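Local structure of aminotransferase (Neisseria meningitidis Z2491, 3JTX) at residues Pro126-Leu138 with Phe358-Glu370. The protein carries covalently bound pyridoxal phosphate and probably transfers amino groups between amino acids and keto acids, as class I and II aminotransferases do. Residues are numbered along the deposited sequence; the frame is centred on the assembly and turned at random.
Sequences PNPFYQIYEGATL and FLARDTEQGNPGE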
ATOM      1  N   PRO A 126       7.321  16.961 -15.356  1.00 16.56           N
ATOM      2  CA  PRO A 126       7.855  16.996 -16.711  1.00 16.49           C
ATOM      3  C   PRO A 126       6.775  16.584 -17.712  1.00 16.95           C
ATOM      4  O   PRO A 126       5.750  15.992 -17.318  1.00 16.36           O
ATOM      5  CB  PRO A 126       8.982  15.959 -16.665  1.00 17.03           C
ATOM      6  CG  PRO A 126       8.540  15.010 -15.603  1.00 16.55           C
ATOM      7  CD  PRO A 126       7.940  15.886 -14.562  1.00 16.27           C
ATOM      8  N   ASN A 127       7.003  16.921 -18.981  1.00 17.18           N
ATOM      9  CA  ASN A 127       6.102  16.551 -20.076  1.00 18.03           C
ATOM     10  C   ASN A 127       6.957  16.268 -21.313  1.00 18.28           C
ATOM     11  O   ASN A 127       7.605  17.187 -21.822  1.00 17.86           O
ATOM     12  CB  ASN A 127       5.118  17.672 -20.341  1.00 17.97           C
ATOM     13  CG  ASN A 127       3.942  17.249 -21.203  1.00 19.22           C
ATOM     14  OD1 ASN A 127       3.500  16.093 -21.177  1.00 18.38           O
ATOM     15  ND2 ASN A 127       3.387  18.221 -21.950  1.00 20.24           N
ATOM     16  N   PRO A 128       6.990  14.995 -21.785  1.00 18.37           N
ATOM     17  CA  PRO A 128       6.226  13.809 -21.363  1.00 18.86           C
ATOM     18  C   PRO A 128       6.372  13.425 -19.888  1.00 19.47           C
ATOM     19  O   PRO A 128       7.421  13.679 -19.267  1.00 19.13           O
ATOM     20  CB  PRO A 128       6.775  12.687 -22.264  1.00 18.57           C
ATOM     21  CG  PRO A 128       7.334  13.364 -23.431  1.00 18.77           C
ATOM     22  CD  PRO A 128       7.896  14.671 -22.899  1.00 18.59           C
ATOM     23  N   PHE A 129       5.318  12.806 -19.346  1.00 20.03           N
ATOM     24  CA  PHE A 129       5.228  12.516 -17.913  1.00 20.78           C
ATOM     25  C   PHE A 129       5.004  11.031 -17.636  1.00 20.96           C
ATOM     26  O   PHE A 129       4.682  10.256 -18.532  1.00 21.00           O
ATOM     27  CB  PHE A 129       4.111  13.361 -17.268  1.00 20.81           C
ATOM     28  CG  PHE A 129       2.722  13.068 -17.779  1.00 22.73           C
ATOM     29  CD1 PHE A 129       2.238  13.693 -18.924  1.00 24.54           C
ATOM     30  CD2 PHE A 129       1.883  12.196 -17.098  1.00 24.30           C
ATOM     31  CE1 PHE A 129       0.965  13.427 -19.399  1.00 25.31           C
ATOM     32  CE2 PHE A 129       0.598  11.937 -17.556  1.00 25.82           C
ATOM     33  CZ  PHE A 129       0.141  12.548 -18.716  1.00 26.06           C
ATOM     34  N   TYR A 130       5.199  10.646 -16.380  1.00 21.69           N
ATOM     35  CA  TYR A 130       4.847   9.313 -15.897  1.00 21.43           C
ATOM     36  C   TYR A 130       3.472   9.407 -15.271  1.00 21.54           C
ATOM     37  O   TYR A 130       3.213  10.284 -14.438  1.00 21.15           O
ATOM     38  CB  TYR A 130       5.881   8.819 -14.875  1.00 21.45           C
ATOM     39  CG  TYR A 130       5.648   7.445 -14.278  1.00 21.13           C
ATOM     40  CD1 TYR A 130       5.578   6.306 -15.075  1.00 22.67           C
ATOM     41  CD2 TYR A 130       5.574   7.276 -12.896  1.00 23.26           C
ATOM     42  CE1 TYR A 130       5.414   5.029 -14.499  1.00 24.18           C
ATOM     43  CE2 TYR A 130       5.404   6.004 -12.314  1.00 22.63           C
ATOM     44  CZ  TYR A 130       5.319   4.894 -13.111  1.00 25.35           C
ATOM     45  OH  TYR A 130       5.139   3.647 -12.512  1.00 24.95           O
ATOM     46  N   GLN A 131       2.601   8.497 -15.704  1.00 21.89           N
ATOM     47  CA  GLN A 131       1.180   8.395 -15.306  1.00 22.54           C
ATOM     48  C   GLN A 131       0.854   8.787 -13.862  1.00 21.72           C
ATOM     49  O   GLN A 131      -0.065   9.589 -13.622  1.00 21.42           O
ATOM     50  CB  GLN A 131       0.695   6.934 -15.565  1.00 23.74           C
ATOM     51  CG  GLN A 131       1.548   5.801 -14.787  1.00 25.79           C
ATOM     52  CD  GLN A 131       1.944   4.564 -15.647  1.00 28.58           C
ATOM     53  OE1 GLN A 131       1.902   3.407 -15.183  1.00 29.12           O
ATOM     54  NE2 GLN A 131       2.324   4.810 -16.885  1.00 28.29           N
ATOM     55  N   ILE A 132       1.610   8.243 -12.902  1.00 20.85           N
ATOM     56  CA  ILE A 132       1.342   8.443 -11.473  0.50 20.46           C
ATOM     57  C   ILE A 132       1.395   9.924 -11.097  1.00 20.22           C
ATOM     58  O   ILE A 132       0.625  10.377 -10.276  1.00 19.83           O
ATOM     59  CB  ILE A 132       2.340   7.642 -10.573  0.50 20.39           C
ATOM     60  CG1 ILE A 132       2.056   6.141 -10.650  0.50 20.08           C
ATOM     61  CG2 ILE A 132       2.262   8.106  -9.122  0.50 20.66           C
ATOM     62  CD1 ILE A 132       0.654   5.763 -10.249  0.50 18.17           C
ATOM     63  N   TYR A 133       2.298  10.692 -11.730  1.00 19.34           N
ATOM     64  CA  TYR A 133       2.419  12.121 -11.387  1.00 18.48           C
ATOM     65  C   TYR A 133       1.079  12.839 -11.602  1.00 18.64           C
ATOM     66  O   TYR A 133       0.643  13.638 -10.765  1.00 18.38           O
ATOM     67  CB  TYR A 133       3.531  12.847 -12.171  1.00 18.65           C
ATOM     68  CG  TYR A 133       4.884  12.171 -12.190  1.00 17.81           C
ATOM     69  CD1 TYR A 133       5.256  11.229 -11.218  1.00 17.70           C
ATOM     70  CD2 TYR A 133       5.807  12.468 -13.192  1.00 18.14           C
ATOM     71  CE1 TYR A 133       6.495  10.592 -11.274  1.00 16.31           C
ATOM     72  CE2 TYR A 133       7.053  11.849 -13.226  1.00 16.17           C
ATOM     73  CZ  TYR A 133       7.380  10.915 -12.279  1.00 16.22           C
ATOM     74  OH  TYR A 133       8.586  10.280 -12.372  1.00 17.61           O
ATOM     75  N   GLU A 134       0.433  12.544 -12.723  1.00 18.69           N
ATOM     76  CA  GLU A 134      -0.850  13.154 -13.056  1.00 18.77           C
ATOM     77  C   GLU A 134      -1.967  12.636 -12.152  1.00 18.55           C
ATOM     78  O   GLU A 134      -2.719  13.410 -11.573  1.00 18.37           O
ATOM     79  CB  GLU A 134      -1.199  12.859 -14.508  1.00 19.51           C
ATOM     80  CG  GLU A 134      -2.557  13.414 -14.910  1.00 20.13           C
ATOM     81  CD  GLU A 134      -3.036  12.892 -16.259  1.00 22.26           C
ATOM     82  OE1 GLU A 134      -2.902  11.675 -16.557  1.00 24.02           O
ATOM     83  OE2 GLU A 134      -3.579  13.717 -17.003  1.00 21.62           O
ATOM     84  N   GLY A 135      -2.082  11.316 -12.036  1.00 18.29           N
ATOM     85  CA  GLY A 135      -3.139  10.731 -11.220  1.00 17.92           C
ATOM     86  C   GLY A 135      -3.080  11.154  -9.765  1.00 17.55           C
ATOM     87  O   GLY A 135      -4.103  11.479  -9.164  1.00 17.06           O
ATOM     88  N   ALA A 136      -1.882  11.133  -9.192  1.00 17.31           N
ATOM     89  CA  ALA A 136      -1.696  11.444  -7.774  1.00 17.02           C
ATOM     90  C   ALA A 136      -2.117  12.879  -7.491  1.00 17.34           C
ATOM     91  O   ALA A 136      -2.815  13.158  -6.512  1.00 17.45           O
ATOM     92  CB  ALA A 136      -0.216  11.213  -7.366  1.00 17.28           C
ATOM     93  N   THR A 137      -1.696  13.789  -8.370  1.00 16.85           N
ATOM     94  CA  THR A 137      -2.021  15.196  -8.247  1.00 16.65           C
ATOM     95  C   THR A 137      -3.524  15.427  -8.330  1.00 16.88           C
ATOM     96  O   THR A 137      -4.098  16.039  -7.432  1.00 16.47           O
ATOM     97  CB  THR A 137      -1.275  16.020  -9.318  1.00 16.31           C
ATOM     98  OG1 THR A 137       0.144  15.845  -9.132  1.00 16.62           O
ATOM     99  CG2 THR A 137      -1.667  17.518  -9.231  1.00 16.16           C
ATOM    100  N   LEU A 138      -4.159  14.898  -9.378  1.00 17.03           N
ATOM    101  CA  LEU A 138      -5.596  15.135  -9.608  1.00 17.64           C
ATOM    102  C   LEU A 138      -6.452  14.471  -8.527  1.00 18.00           C
ATOM    103  O   LEU A 138      -7.366  15.097  -7.982  1.00 17.69           O
ATOM    104  CB  LEU A 138      -6.006  14.695 -11.024  1.00 17.19           C
ATOM    105  CG  LEU A 138      -5.406  15.542 -12.168  1.00 18.43           C
ATOM    106  CD1 LEU A 138      -5.842  15.052 -13.551  1.00 17.62           C
ATOM    107  CD2 LEU A 138      -5.724  17.041 -12.012  1.00 18.91           C
ATOM    108  N   PHE A 358       1.159   9.585 -26.557  1.00 15.97           N
ATOM    109  CA  PHE A 358       0.448   8.893 -25.483  1.00 17.22           C
ATOM    110  C   PHE A 358       1.052   9.085 -24.095  1.00 17.34           C
ATOM    111  O   PHE A 358       0.410   8.726 -23.092  1.00 17.15           O
ATOM    112  CB  PHE A 358       0.325   7.390 -25.797  1.00 17.37           C
ATOM    113  CG  PHE A 358      -0.551   7.063 -27.004  1.00 18.02           C
ATOM    114  CD1 PHE A 358      -1.437   7.987 -27.547  1.00 22.62           C
ATOM    115  CD2 PHE A 358      -0.499   5.801 -27.572  1.00 21.36           C
ATOM    116  CE1 PHE A 358      -2.246   7.652 -28.649  1.00 23.38           C
ATOM    117  CE2 PHE A 358      -1.304   5.460 -28.675  1.00 20.85           C
ATOM    118  CZ  PHE A 358      -2.168   6.382 -29.208  1.00 21.79           C
ATOM    119  N   LEU A 359       2.276   9.618 -24.027  1.00 17.61           N
ATOM    120  CA  LEU A 359       2.975   9.859 -22.757  1.00 18.06           C
ATOM    121  C   LEU A 359       2.987  11.336 -22.363  1.00 19.25           C
ATOM    122  O   LEU A 359       3.661  11.725 -21.394  1.00 19.00           O
ATOM    123  CB  LEU A 359       4.436   9.361 -22.855  1.00 17.62           C
ATOM    124  CG  LEU A 359       4.620   7.873 -23.158  1.00 17.71           C
ATOM    125  CD1 LEU A 359       6.104   7.516 -23.323  1.00 16.59           C
ATOM    126  CD2 LEU A 359       3.998   7.074 -22.029  1.00 15.69           C
ATOM    127  N   ALA A 360       2.260  12.162 -23.122  1.00 20.13           N
ATOM    128  CA  ALA A 360       2.331  13.602 -22.960  1.00 21.06           C
ATOM    129  C   ALA A 360       0.958  14.263 -23.025  1.00 22.84           C
ATOM    130  O   ALA A 360       0.000  13.706 -23.576  1.00 21.62           O
ATOM    131  CB  ALA A 360       3.233  14.187 -24.024  1.00 20.70           C
ATOM    132  N   ARG A 361       0.882  15.453 -22.435  1.00 25.28           N
ATOM    133  CA  ARG A 361      -0.241  16.348 -22.629  1.00 27.02           C
ATOM    134  C   ARG A 361       0.119  17.534 -23.531  1.00 28.55           C
ATOM    135  O   ARG A 361       1.244  18.007 -23.561  1.00 29.10           O
ATOM    136  CB  ARG A 361      -0.769  16.871 -21.291  1.00 27.19           C
ATOM    137  CG  ARG A 361      -2.222  17.271 -21.438  1.00 27.89           C
ATOM    138  CD  ARG A 361      -2.803  17.860 -20.256  1.00 28.21           C
ATOM    139  NE  ARG A 361      -3.131  16.901 -19.204  1.00 26.43           N
ATOM    140  CZ  ARG A 361      -3.716  17.272 -18.072  1.00 25.45           C
ATOM    141  NH1 ARG A 361      -4.022  18.555 -17.889  1.00 25.75           N
ATOM    142  NH2 ARG A 361      -3.986  16.387 -17.125  1.00 24.82           N
ATOM    143  N   ASP A 362      -0.876  17.967 -24.289  1.00 30.92           N
ATOM    144  CA  ASP A 362      -0.756  19.188 -25.104  0.50 31.34           C
ATOM    145  C   ASP A 362      -0.663  20.483 -24.264  1.00 32.23           C
ATOM    146  O   ASP A 362      -1.296  20.647 -23.226  1.00 32.82           O
ATOM    147  CB  ASP A 362      -1.898  19.270 -26.123  0.50 31.56           C
ATOM    148  CG  ASP A 362      -1.398  19.482 -27.540  0.50 30.58           C
ATOM    149  OD1 ASP A 362      -0.695  20.488 -27.805  0.50 30.21           O
ATOM    150  OD2 ASP A 362      -1.705  18.624 -28.388  0.50 30.04           O
ATOM    151  N   THR A 363       0.189  21.408 -24.722  1.00 33.13           N
ATOM    152  CA  THR A 363       0.406  22.675 -24.022  1.00 33.89           C
ATOM    153  C   THR A 363       0.409  23.856 -24.992  1.00 35.09           C
ATOM    154  O   THR A 363       0.346  23.669 -26.211  1.00 35.64           O
ATOM    155  CB  THR A 363       1.762  22.694 -23.258  1.00 34.35           C
ATOM    156  OG1 THR A 363       2.855  22.817 -24.194  1.00 33.68           O
ATOM    157  CG2 THR A 363       1.929  21.421 -22.403  1.00 33.85           C
ATOM    158  N   GLU A 364       0.517  25.068 -24.447  1.00 35.99           N
ATOM    159  CA  GLU A 364       0.685  26.264 -25.272  1.00 36.87           C
ATOM    160  C   GLU A 364       1.914  26.153 -26.190  1.00 37.33           C
ATOM    161  O   GLU A 364       2.036  26.915 -27.145  1.00 37.70           O
ATOM    162  CB  GLU A 364       0.771  27.530 -24.407  1.00 36.73           C
ATOM    163  N   GLN A 365       2.820  25.213 -25.908  1.00 37.64           N
ATOM    164  CA  GLN A 365       3.978  24.966 -26.794  1.00 37.87           C
ATOM    165  C   GLN A 365       3.911  23.621 -27.543  1.00 37.31           C
ATOM    166  O   GLN A 365       4.948  23.082 -27.954  1.00 38.23           O
ATOM    167  CB  GLN A 365       5.281  25.083 -25.986  1.00 38.26           C
ATOM    168  CG  GLN A 365       5.457  26.457 -25.321  1.00 39.16           C
ATOM    169  CD  GLN A 365       6.681  26.556 -24.416  1.00 40.95           C
ATOM    170  OE1 GLN A 365       7.097  25.574 -23.775  1.00 42.22           O
ATOM    171  NE2 GLN A 365       7.253  27.757 -24.340  1.00 41.53           N
ATOM    172  N   GLY A 366       2.697  23.101 -27.753  1.00 36.08           N
ATOM    173  CA  GLY A 366       2.489  21.811 -28.433  1.00 35.01           C
ATOM    174  C   GLY A 366       2.692  20.601 -27.524  1.00 33.79           C
ATOM    175  O   GLY A 366       3.094  20.766 -26.358  1.00 34.28           O
ATOM    176  N   ASN A 367       2.383  19.401 -28.053  1.00 31.59           N
ATOM    177  CA  ASN A 367       2.544  18.112 -27.349  1.00 29.68           C
ATOM    178  C   ASN A 367       3.976  17.624 -27.567  1.00 28.09           C
ATOM    179  O   ASN A 367       4.336  17.268 -28.698  1.00 27.04           O
ATOM    180  CB  ASN A 367       1.513  17.080 -27.862  1.00 29.61           C
ATOM    181  CG  ASN A 367       1.667  15.697 -27.221  1.00 28.78           C
ATOM    182  OD1 ASN A 367       2.772  15.180 -27.087  1.00 26.56           O
ATOM    183  ND2 ASN A 367       0.547  15.093 -26.827  1.00 27.71           N
ATOM    184  N   PRO A 368       4.805  17.626 -26.496  1.00 25.34           N
ATOM    185  CA  PRO A 368       6.217  17.300 -26.661  1.00 24.25           C
ATOM    186  C   PRO A 368       6.498  15.783 -26.809  1.00 22.78           C
ATOM    187  O   PRO A 368       7.660  15.389 -26.903  1.00 21.73           O
ATOM    188  CB  PRO A 368       6.845  17.856 -25.381  1.00 24.19           C
ATOM    189  CG  PRO A 368       5.773  17.702 -24.363  1.00 24.75           C
ATOM    190  CD  PRO A 368       4.488  17.962 -25.093  1.00 25.72           C
ATOM    191  N   GLY A 369       5.443  14.962 -26.781  1.00 21.49           N
ATOM    192  CA  GLY A 369       5.517  13.558 -27.169  1.00 21.01           C
ATOM    193  C   GLY A 369       5.346  13.317 -28.660  1.00 20.50           C
ATOM    194  O   GLY A 369       5.831  12.323 -29.190  1.00 19.94           O
ATOM    195  N   GLU A 370       4.673  14.228 -29.355  1.00 20.49           N
ATOM    196  CA  GLU A 370       4.457  14.061 -30.797  1.00 20.43           C
ATOM    197  C   GLU A 370       5.780  14.043 -31.544  1.00 19.28           C
ATOM    198  O   GLU A 370       6.698  14.800 -31.221  1.00 18.28           O
ATOM    199  CB  GLU A 370       3.614  15.189 -31.369  1.00 21.15           C
ATOM    200  CG  GLU A 370       2.143  15.084 -31.096  1.00 25.32           C
ATOM    201  CD  GLU A 370       1.329  16.156 -31.828  1.00 29.36           C
ATOM    202  OE1 GLU A 370       1.888  16.830 -32.719  1.00 31.37           O
ATOM    203  OE2 GLU A 370       0.133  16.313 -31.498  1.00 33.25           O
TER
HETATM  204  O   HOH W   1      -3.281  13.951 -19.824  1.00 34.35           O
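Asn127 meets the loop of residues 358-370 along its whole side chain. Asn127 CB lies 4.1 Å from Pro368 CG, and Asn127 CG comes closer to it, at 3.7 Å, the two side chains crossing at about a right angle. With CG anti to the backbone N (chi1 -165°), the amide points its O and N at the backbone of Arg361, in its own plane, and bonds to it twice. Asn127 OD1, which also touches Ala360 CA, accepts from Arg361 N at 3.0 Å, on a lone pair in the carbonyl plane; Asn127 ND2, beside Pro368 CD, donates to Arg361 O at 2.7 Å, almost straight at 169°, and also bonds Asn148. This pairing with both polar backbone atoms of one residue fixes the amide's rotation. In this class I and II aminotransferase, of the fold-type I PLP enzymes, it joins the end of strand 122-127, in the seven-stranded mixed sheet, to the loop connecting strands 354-355 and 372-376. The peptide before Pro128 is cis, and just beyond it Phe129 N donates to Leu359 O at 2.8 Å. Phe129 turns its ring edge, at CE1, to Arg361 N. Farther along, Arg361 NH2 forms a salt bridge with Glu134 OE2 at 2.7 Å, Glu134 OE2 accepting on its anti lone pair, with the carboxylate and guanidinium planes 48° apart; a water links that same oxygen to Arg361 NE.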